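Local coordinates for envelope glycoprotein E (Human herpesvirus 1, PDB 2GIY) that forms the Fc-binding part of a viral receptor for host IgG, and as the gE/gI heterodimer is required for cell-to-cell spread of the virus in epithelial cells, at residues Val11-Glu16 with Ile156-His161; Met47-Leu52 with Cys148-Asn153. One frame throughout, in Å; residues are numbered along the deposited sequence.

Contact 1: Val11-Glu16 with Ile156-His161; sequences VTVRME and IHAWGH
Val13 sits astride His157 and Ala158, one methyl for each neighbour. Val13 CG1, anti to the backbone N (chi1 -179°), lies 3.6 Å from Ala158 CB, while Val13 CG2 reaches His157 CB at 3.7 Å; the side chains of Val13 and His157 cross at about a right angle. Next along the strand Met15 closes the tight part. Met15 SD comes within 3.5 Å of Gly160 N; Gly160 has no CB, and one placed toward strand 11-16 would crowd the sulfur. The bend at chi3 (-62°) turns the methyl back, leaving Met15 CE 3.9 Å from Trp159 CA. The two strands run parallel, but their axes stay 5.9 Å apart and no direct backbone hydrogen bond joins them. Strand 11-16 pairs instead with 34-39, and 155-165 with 144-152, so the contact closes one edge of the Ig V-type β-sandwich between strands of its two sheets. A classic beta bulge, with His157 and Ala158 both facing Val150, explains how two consecutive side chains can turn toward strand 11-16. Val13 and Met15 also touch Ile35 of strand 34-39. Toward the Val11 end the link is looser and more polar: His157 ND1 gives a weak hydrogen bond to Val11 O, 3.2 Å away at the ring edge and bent to 134° at the hydrogen. Beside the packed methyls of Val13 one water bridges the backbones, accepting from Val13 N at 3.0 Å and donating to His157 O at 2.8 Å. Thr12 and Arg14 turn away from strand 155-165: Thr12 OG1 bonds to His40 NE2, and Arg14 NH1 forms a salt bridge with Glu67 OE2 of the second subunit.

Contact 2: Met47-Leu52 with Cys148-Asn153; sequences MDVVWL and CVVYVN
The central antiparallel pair of an Ig V-type sheet, strands 45-54 and 144-152, places Trp51 against Cys148, with the tryptophan positioned like the core tryptophan of strand C in immunoglobulin domains. Cys148 CB sits above one face of the indole, 3.7 Å from the centroid of the Trp51 six-membered ring and only 8° off its normal, a CH-pi contact. With Cys148 SG anti to the backbone N (chi1 -178°), the sulfur also lies over this ring face, 4.2 Å from the same Trp51 centroid, a sulfur-aromatic contact. Cys148 SG meets Val49 CG1 as well, at 3.8 Å. On the side of the sheet that bears Trp51 and Cys148, Met47 CG crosses to Val150 CG1 at 4.0 Å. The side bearing Val50 and Tyr151 holds Val50 CG2, oblique to the Tyr151 ring at CE1 and CD1, and Leu52 CD1 beside Val149 CG2. Two hydrogen-bonded pairs join the backbones. Val50 and Val149 exchange nearly straight bonds, Val50 N to Val149 O at 2.8 Å and Val149 N to Val50 O at 2.7 Å. Tyr151 N reaches Asp48 O at 2.8 Å, while the return bond from Asp48 N meets Tyr151 O tilted 34° from the carbonyl plane. Two polar ends have partners beyond the pair: Asp48 OD1 bonds to Ser99 OG and Trp51 NE1 to Val131 O. Both strands thus bury apolar side chains while their paired backbone amides and carbonyls satisfy one another; at Cys148 the hold on the indole probably owes most to dispersion, with the polarisable sulfur adding to it.

Contact 2 is core and contact 1 surface, although their centres lie only about 8 Å apart. Strand 144-152 and its successor 155-165 are neighbours in one sheet, so the second segments of both contacts lie side by side, with Ile156 packing on Val149. Strand 11-16 belongs to the opposite sheet, yet Val13 and Met15 also reach Val150, so the contacts meet at this buried residue; Met15 CE packs against Cys148 O nearby. Within contact 2, direct inter-strand bonds set an exact register; contact 1 relies on side-chain packing with sparse, partly solvent-mediated polar links. Both also touch the second subunit, contact 2 by apolar packing and contact 1 partly through charge.

Contact 1: Val11-Glu16 with Ile156-His161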
loop_
_atom_site.group_PDB
_atom_site.type_symbol
_atom_site.label_atom_id
_atom_site.label_comp_id
_atom_site.label_asym_id
_atom_site.label_seq_id
_atom_site.Cartn_x
_atom_site.Cartn_y
_atom_site.Cartn_z
ATOM N N VAL A 11 8.485 3.709 -11.568
ATOM C CA VAL A 11 7.917 2.404 -11.271
ATOM C C VAL A 11 7.005 2.467 -10.054
ATOM O O VAL A 11 7.278 3.199 -9.105
ATOM C CB VAL A 11 9.030 1.371 -10.976
ATOM C CG1 VAL A 11 8.423 -0.018 -10.783
ATOM C CG2 VAL A 11 10.049 1.368 -12.107
ATOM N N THR A 12 5.914 1.706 -10.097
ATOM C CA THR A 12 4.983 1.639 -8.980
ATOM C C THR A 12 5.022 0.225 -8.412
ATOM O O THR A 12 4.894 -0.746 -9.151
ATOM C CB THR A 12 3.535 1.944 -9.415
ATOM O OG1 THR A 12 3.420 3.329 -9.756
ATOM C CG2 THR A 12 2.563 1.617 -8.290
ATOM N N VAL A 13 5.213 0.114 -7.103
ATOM C CA VAL A 13 5.246 -1.192 -6.463
ATOM C C VAL A 13 4.152 -1.266 -5.410
ATOM O O VAL A 13 4.026 -0.375 -4.567
ATOM C CB VAL A 13 6.604 -1.466 -5.788
ATOM C CG1 VAL A 13 6.597 -2.864 -5.162
ATOM C CG2 VAL A 13 7.731 -1.346 -6.808
ATOM N N ARG A 14 3.358 -2.329 -5.469
ATOM C CA ARG A 14 2.271 -2.532 -4.520
ATOM C C ARG A 14 2.530 -3.849 -3.799
ATOM O O ARG A 14 2.860 -4.847 -4.433
ATOM C CB ARG A 14 0.930 -2.583 -5.260
ATOM C CG ARG A 14 -0.283 -2.477 -4.348
ATOM C CD ARG A 14 -1.599 -2.370 -5.119
ATOM N NE ARG A 14 -2.036 -3.644 -5.689
ATOM C CZ ARG A 14 -1.578 -4.166 -6.823
ATOM N NH1 ARG A 14 -0.659 -3.526 -7.533
ATOM N NH2 ARG A 14 -2.039 -5.333 -7.247
ATOM N N MET A 15 2.399 -3.842 -2.474
ATOM C CA MET A 15 2.625 -5.039 -1.672
ATOM C C MET A 15 1.422 -5.359 -0.790
ATOM O O MET A 15 0.773 -4.457 -0.255
ATOM C CB MET A 15 3.861 -4.862 -0.784
ATOM C CG MET A 15 4.217 -6.098 0.031
ATOM S SD MET A 15 5.530 -5.794 1.240
ATOM C CE MET A 15 6.877 -5.335 0.158
ATOM N N GLU A 16 1.139 -6.646 -0.639
ATOM C CA GLU A 16 0.023 -7.104 0.182
ATOM C C GLU A 16 0.436 -8.327 0.988
ATOM O O GLU A 16 1.085 -9.232 0.469
ATOM C CB GLU A 16 -1.172 -7.471 -0.704
ATOM C CG GLU A 16 -1.907 -6.291 -1.320
ATOM C CD GLU A 16 -2.898 -5.659 -0.361
ATOM O OE1 GLU A 16 -3.812 -6.375 0.102
ATOM O OE2 GLU A 16 -2.768 -4.450 -0.069
ATOM N N ILE A 156 13.241 2.921 -1.435
ATOM C CA ILE A 156 12.090 2.108 -1.059
ATOM C C ILE A 156 10.827 2.520 -1.815
ATOM O O ILE A 156 10.427 3.685 -1.785
ATOM C CB ILE A 156 11.802 2.201 0.460
ATOM C CG1 ILE A 156 12.979 1.627 1.252
ATOM C CG2 ILE A 156 10.516 1.447 0.794
ATOM C CD1 ILE A 156 12.808 1.742 2.769
ATOM N N HIS A 157 10.208 1.558 -2.499
ATOM C CA HIS A 157 8.977 1.812 -3.245
ATOM C C HIS A 157 7.763 1.156 -2.607
ATOM O O HIS A 157 6.626 1.443 -2.973
ATOM C CB HIS A 157 9.117 1.347 -4.696
ATOM C CG HIS A 157 9.866 2.314 -5.555
ATOM N ND1 HIS A 157 9.393 2.748 -6.775
ATOM C CD2 HIS A 157 11.033 2.969 -5.349
ATOM C CE1 HIS A 157 10.236 3.630 -7.281
ATOM N NE2 HIS A 157 11.238 3.783 -6.436
ATOM N N ALA A 158 8.009 0.272 -1.647
ATOM C CA ALA A 158 6.939 -0.408 -0.933
ATOM C C ALA A 158 7.541 -1.187 0.220
ATOM O O ALA A 158 8.712 -1.559 0.181
ATOM C CB ALA A 158 6.184 -1.365 -1.866
ATOM N N TRP A 159 6.744 -1.414 1.256
ATOM C CA TRP A 159 7.207 -2.203 2.391
ATOM C C TRP A 159 6.018 -2.725 3.177
ATOM O O TRP A 159 4.901 -2.205 3.071
ATOM C CB TRP A 159 8.128 -1.390 3.316
ATOM C CG TRP A 159 7.427 -0.364 4.166
ATOM C CD1 TRP A 159 7.106 0.917 3.812
ATOM C CD2 TRP A 159 6.954 -0.541 5.509
ATOM N NE1 TRP A 159 6.465 1.550 4.854
ATOM C CE2 TRP A 159 6.357 0.677 5.906
ATOM C CE3 TRP A 159 6.975 -1.610 6.414
ATOM C CZ2 TRP A 159 5.785 0.855 7.173
ATOM C CZ3 TRP A 159 6.406 -1.431 7.674
ATOM C CH2 TRP A 159 5.820 -0.209 8.039
ATOM N N GLY A 160 6.260 -3.773 3.954
ATOM C CA GLY A 160 5.208 -4.343 4.765
ATOM C C GLY A 160 5.831 -5.070 5.934
ATOM O O GLY A 160 7.038 -5.330 5.931
ATOM N N HIS A 161 5.027 -5.383 6.943
ATOM C CA HIS A 161 5.543 -6.100 8.099
ATOM C C HIS A 161 4.688 -7.311 8.433
ATOM O O HIS A 161 3.479 -7.336 8.167
ATOM C CB HIS A 161 5.628 -5.176 9.321
ATOM C CG HIS A 161 4.298 -4.670 9.796
ATOM N ND1 HIS A 161 3.600 -3.676 9.144
ATOM C CD2 HIS A 161 3.539 -5.024 10.861
ATOM C CE1 HIS A 161 2.469 -3.438 9.786
ATOM N NE2 HIS A 161 2.408 -4.245 10.832
HETATM O O HOH W 1 5.620 2.496 -5.349
#

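Contact 2: Met47-Leu52 with Cys148-Asn153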
loop_
_atom_site.group_PDB
_atom_site.type_symbol
_atom_site.label_atom_id
_atom_site.label_comp_id
_atom_site.label_asym_id
_atom_site.label_seq_id
_atom_site.Cartn_x
_atom_site.Cartn_y
_atom_site.Cartn_z
ATOM N N MET A 47 16.112 -3.662 -8.896
ATOM C CA MET A 47 15.156 -3.883 -7.819
ATOM C C MET A 47 15.749 -4.822 -6.791
ATOM O O MET A 47 16.518 -5.722 -7.133
ATOM C CB MET A 47 13.845 -4.471 -8.364
ATOM C CG MET A 47 12.766 -4.664 -7.305
ATOM S SD MET A 47 11.165 -5.171 -7.976
ATOM C CE MET A 47 11.384 -6.953 -8.058
ATOM N N ASP A 48 15.409 -4.592 -5.526
ATOM C CA ASP A 48 15.878 -5.440 -4.443
ATOM C C ASP A 48 14.719 -5.721 -3.493
ATOM O O ASP A 48 14.061 -4.795 -3.020
ATOM C CB ASP A 48 17.007 -4.757 -3.664
ATOM C CG ASP A 48 18.212 -4.450 -4.525
ATOM O OD1 ASP A 48 18.924 -5.399 -4.909
ATOM O OD2 ASP A 48 18.442 -3.257 -4.816
ATOM N N VAL A 49 14.448 -6.997 -3.238
ATOM C CA VAL A 49 13.396 -7.367 -2.300
ATOM C C VAL A 49 14.179 -7.794 -1.069
ATOM O O VAL A 49 14.874 -8.809 -1.077
ATOM C CB VAL A 49 12.533 -8.523 -2.832
ATOM C CG1 VAL A 49 11.537 -8.967 -1.761
ATOM C CG2 VAL A 49 11.788 -8.068 -4.089
ATOM N N VAL A 50 14.069 -7.001 -0.012
ATOM C CA VAL A 50 14.824 -7.247 1.206
ATOM C C VAL A 50 13.990 -7.661 2.400
ATOM O O VAL A 50 12.960 -7.050 2.685
ATOM C CB VAL A 50 15.618 -5.973 1.612
ATOM C CG1 VAL A 50 16.370 -6.210 2.912
ATOM C CG2 VAL A 50 16.578 -5.575 0.500
ATOM N N TRP A 51 14.445 -8.701 3.095
ATOM C CA TRP A 51 13.775 -9.166 4.300
ATOM C C TRP A 51 14.627 -8.755 5.491
ATOM O O TRP A 51 15.835 -8.996 5.514
ATOM C CB TRP A 51 13.607 -10.694 4.316
ATOM C CG TRP A 51 12.422 -11.179 3.544
ATOM C CD1 TRP A 51 12.421 -11.685 2.274
ATOM C CD2 TRP A 51 11.057 -11.180 3.980
ATOM N NE1 TRP A 51 11.139 -12.002 1.895
ATOM C CE2 TRP A 51 10.282 -11.703 2.922
ATOM C CE3 TRP A 51 10.414 -10.790 5.163
ATOM C CZ2 TRP A 51 8.889 -11.844 3.007
ATOM C CZ3 TRP A 51 9.022 -10.930 5.249
ATOM C CH2 TRP A 51 8.279 -11.454 4.176
ATOM N N LEU A 52 13.992 -8.124 6.469
ATOM C CA LEU A 52 14.673 -7.689 7.681
ATOM C C LEU A 52 14.002 -8.414 8.842
ATOM O O LEU A 52 12.790 -8.628 8.824
ATOM C CB LEU A 52 14.530 -6.174 7.859
ATOM C CG LEU A 52 15.037 -5.319 6.697
ATOM C CD1 LEU A 52 14.752 -3.845 6.990
ATOM C CD2 LEU A 52 16.533 -5.556 6.492
ATOM N N CYS A 148 9.411 -6.723 4.976
ATOM C CA CYS A 148 9.775 -6.994 3.598
ATOM C C CYS A 148 9.799 -5.617 2.955
ATOM O O CYS A 148 8.790 -4.910 2.962
ATOM C CB CYS A 148 8.735 -7.887 2.920
ATOM S SG CYS A 148 9.182 -8.300 1.208
ATOM N N VAL A 149 10.958 -5.225 2.431
ATOM C CA VAL A 149 11.110 -3.917 1.815
ATOM C C VAL A 149 11.527 -4.034 0.354
ATOM O O VAL A 149 12.455 -4.769 0.020
ATOM C CB VAL A 149 12.178 -3.078 2.555
ATOM C CG1 VAL A 149 12.229 -1.671 1.981
ATOM C CG2 VAL A 149 11.870 -3.046 4.053
ATOM N N VAL A 150 10.842 -3.304 -0.516
ATOM C CA VAL A 150 11.184 -3.351 -1.926
ATOM C C VAL A 150 11.827 -2.062 -2.405
ATOM O O VAL A 150 11.222 -0.990 -2.346
ATOM C CB VAL A 150 9.948 -3.632 -2.799
ATOM C CG1 VAL A 150 10.368 -3.767 -4.264
ATOM C CG2 VAL A 150 9.258 -4.909 -2.326
ATOM N N TYR A 151 13.062 -2.178 -2.882
ATOM C CA TYR A 151 13.784 -1.035 -3.411
ATOM C C TYR A 151 13.765 -1.067 -4.929
ATOM O O TYR A 151 13.761 -2.136 -5.538
ATOM C CB TYR A 151 15.256 -1.039 -2.992
ATOM C CG TYR A 151 15.518 -0.843 -1.522
ATOM C CD1 TYR A 151 15.364 -1.894 -0.621
ATOM C CD2 TYR A 151 15.932 0.395 -1.031
ATOM C CE1 TYR A 151 15.620 -1.720 0.741
ATOM C CE2 TYR A 151 16.189 0.582 0.328
ATOM C CZ TYR A 151 16.032 -0.479 1.206
ATOM O OH TYR A 151 16.298 -0.306 2.547
ATOM N N VAL A 152 13.738 0.118 -5.522
ATOM C CA VAL A 152 13.813 0.277 -6.967
ATOM C C VAL A 152 14.845 1.392 -7.095
ATOM O O VAL A 152 14.644 2.489 -6.576
ATOM C CB VAL A 152 12.488 0.731 -7.589
ATOM C CG1 VAL A 152 12.723 1.147 -9.041
ATOM C CG2 VAL A 152 11.464 -0.402 -7.524
ATOM N N ASN A 153 15.957 1.099 -7.760
ATOM C CA ASN A 153 17.034 2.072 -7.917
ATOM C C ASN A 153 17.481 2.596 -6.556
ATOM O O ASN A 153 17.687 3.795 -6.370
ATOM C CB ASN A 153 16.598 3.235 -8.809
ATOM C CG ASN A 153 16.348 2.802 -10.238
ATOM O OD1 ASN A 153 17.012 1.893 -10.747
ATOM N ND2 ASN A 153 15.402 3.455 -10.898
#